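Local coordinates for protein putative NADH dehydrogenase/NAD(P)H nitroreductase (Parabacteroides distasonis, PDB 3M5K) that binds flavin mononucleotide and probably acts as an FMN-dependent oxidoreductase of the nitroreductase family, at residues A[80-85]-A[144-149]. Sequence-based numbering, arbitrary orientation.
Sequences AIVVCG and LNVIPV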
loop_
_atom_site.group_PDB
_atom_site.type_symbol
_atom_site.label_atom_id
_atom_site.label_comp_id
_atom_site.label_asym_id
_atom_site.label_seq_id
_atom_site.Cartn_x
_atom_site.Cartn_y
_atom_site.Cartn_z
ATOM N N ALA A 80 15.524 -3.591 -11.203
ATOM C CA ALA A 80 14.690 -3.740 -10.015
ATOM C C ALA A 80 14.692 -2.422 -9.264
ATOM O O ALA A 80 15.657 -1.656 -9.316
ATOM C CB ALA A 80 15.219 -4.864 -9.122
ATOM N N ILE A 81 13.617 -2.196 -8.521
ATOM C CA ILE A 81 13.513 -1.051 -7.648
ATOM C C ILE A 81 13.392 -1.512 -6.191
ATOM O O ILE A 81 12.547 -2.350 -5.853
ATOM C CB ILE A 81 12.300 -0.165 -8.009
ATOM C CG1 ILE A 81 12.445 0.341 -9.460
ATOM C CG2 ILE A 81 12.185 1.006 -7.021
ATOM C CD1 ILE A 81 11.175 1.001 -10.045
ATOM N N VAL A 82 14.240 -0.953 -5.346
ATOM C CA VAL A 82 14.239 -1.237 -3.899
ATOM C C VAL A 82 13.611 -0.066 -3.151
ATOM O O VAL A 82 14.127 1.061 -3.206
ATOM C CB VAL A 82 15.683 -1.527 -3.394
ATOM C CG1 VAL A 82 15.721 -1.805 -1.877
ATOM C CG2 VAL A 82 16.273 -2.753 -4.208
ATOM N N VAL A 83 12.455 -0.316 -2.528
ATOM C CA VAL A 83 11.791 0.700 -1.739
ATOM C C VAL A 83 12.308 0.620 -0.309
ATOM O O VAL A 83 12.251 -0.434 0.306
ATOM C CB VAL A 83 10.230 0.584 -1.800
ATOM C CG1 VAL A 83 9.582 1.752 -0.985
ATOM C CG2 VAL A 83 9.742 0.511 -3.283
ATOM N N CYS A 84 12.792 1.762 0.202
ATOM C CA CYS A 84 13.369 1.883 1.528
ATOM C C CYS A 84 12.644 2.935 2.364
ATOM O O CYS A 84 12.042 3.861 1.813
ATOM C CB CYS A 84 14.842 2.288 1.436
ATOM S SG CYS A 84 15.889 1.188 0.443
ATOM N N GLY A 85 12.729 2.797 3.685
ATOM C CA GLY A 85 12.220 3.813 4.569
ATOM C C GLY A 85 13.309 4.412 5.413
ATOM O O GLY A 85 14.304 3.744 5.780
ATOM N N LEU A 144 12.582 -2.154 2.474
ATOM C CA LEU A 144 11.307 -2.832 2.677
ATOM C C LEU A 144 11.236 -4.069 1.771
ATOM O O LEU A 144 10.788 -5.133 2.181
ATOM C CB LEU A 144 10.106 -1.924 2.357
ATOM C CG LEU A 144 8.726 -2.604 2.553
ATOM C CD1 LEU A 144 8.541 -3.131 4.020
ATOM C CD2 LEU A 144 7.619 -1.570 2.167
ATOM N N ASN A 145 11.637 -3.880 0.527
ATOM C CA ASN A 145 11.431 -4.896 -0.522
ATOM C C ASN A 145 12.406 -4.733 -1.674
ATOM O O ASN A 145 13.085 -3.729 -1.771
ATOM C CB ASN A 145 9.964 -4.877 -1.016
ATOM C CG ASN A 145 9.498 -3.499 -1.470
ATOM O OD1 ASN A 145 10.278 -2.702 -2.003
ATOM N ND2 ASN A 145 8.217 -3.195 -1.232
ATOM N N VAL A 146 12.474 -5.750 -2.536
ATOM C CA VAL A 146 13.037 -5.605 -3.862
ATOM C C VAL A 146 11.937 -5.894 -4.856
ATOM O O VAL A 146 11.246 -6.924 -4.768
ATOM C CB VAL A 146 14.278 -6.559 -4.121
ATOM C CG1 VAL A 146 14.873 -6.266 -5.535
ATOM C CG2 VAL A 146 15.321 -6.440 -2.976
ATOM N N ILE A 147 11.772 -5.006 -5.816
ATOM C CA ILE A 147 10.706 -5.148 -6.821
ATOM C C ILE A 147 11.353 -5.265 -8.213
ATOM O O ILE A 147 11.664 -4.267 -8.843
ATOM C CB ILE A 147 9.674 -3.951 -6.802
ATOM C CG1 ILE A 147 9.102 -3.757 -5.367
ATOM C CG2 ILE A 147 8.568 -4.169 -7.839
ATOM C CD1 ILE A 147 8.119 -2.605 -5.210
ATOM N N PRO A 148 11.556 -6.509 -8.668
ATOM C CA PRO A 148 11.976 -6.664 -10.056
ATOM C C PRO A 148 10.855 -6.185 -10.968
ATOM O O PRO A 148 9.666 -6.339 -10.647
ATOM C CB PRO A 148 12.216 -8.162 -10.217
ATOM C CG PRO A 148 12.100 -8.768 -8.853
ATOM C CD PRO A 148 11.389 -7.789 -7.969
ATOM N N VAL A 149 11.236 -5.590 -12.078
ATOM C CA VAL A 149 10.278 -5.176 -13.084
ATOM C C VAL A 149 10.780 -5.648 -14.445
ATOM O O VAL A 149 11.972 -5.922 -14.639
ATOM C CB VAL A 149 10.029 -3.644 -13.106
ATOM C CG1 VAL A 149 9.280 -3.184 -11.859
ATOM C CG2 VAL A 149 11.337 -2.882 -13.248
#
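Ile81 and Ile147 face each other as an antiparallel hydrogen-bonded pair at the middle of the nitroreductase-fold sheet, where strands 79-86 and 141-150 run as inner neighbours between strands 50-55 and 115-120. Two backbone bonds close this pair: Ile81 N gives to Ile147 O at 2.9 Å with a nearly straight N-H...O angle of 168°, and Ile147 N returns to Ile81 O at 2.8 Å. Toward Leu144 the Asn145 side chain takes part in the strand pairing: its OD1 accepts the amide of Val83, Val83 N to OD1 being a long 3.3 Å, with the donor nearly along the C=O axis (164°). The turn that allows this is chi1 of 54°, which sets CG between the backbone N and carbonyl carbon, so the amide lies alongside the Val83 side chain, both pointing the same way. The other polar atom, ND2, is hydrogen-bonded to Ser102 OG on helix 94-111; with a partner on each polar atom, the amide's orientation is probably set. An alanine here would probably leave Val83 N without this acceptor and remove the bond tying strand 141-150 to Ser102 of helix 94-111. On the same face Val83 CG2 meets the tip of Ile147, CD1, at 4.0 Å, the two side chains crossing obliquely, while Leu106 of the helix also packs on Ile147. On the opposite face, Ala80, Val82 and Val146 meet through methyl groups: Val146 spreads both of its own around Val82 CG2, and its CG1 also reaches Ala80 CB at 3.9 Å, with Leu74 packing against Ala80 and Val146. Near the flavin, whose nearest approach to the Leu144 side chain is about 6 Å, Leu144 N donates to Val83 O at 2.8 Å.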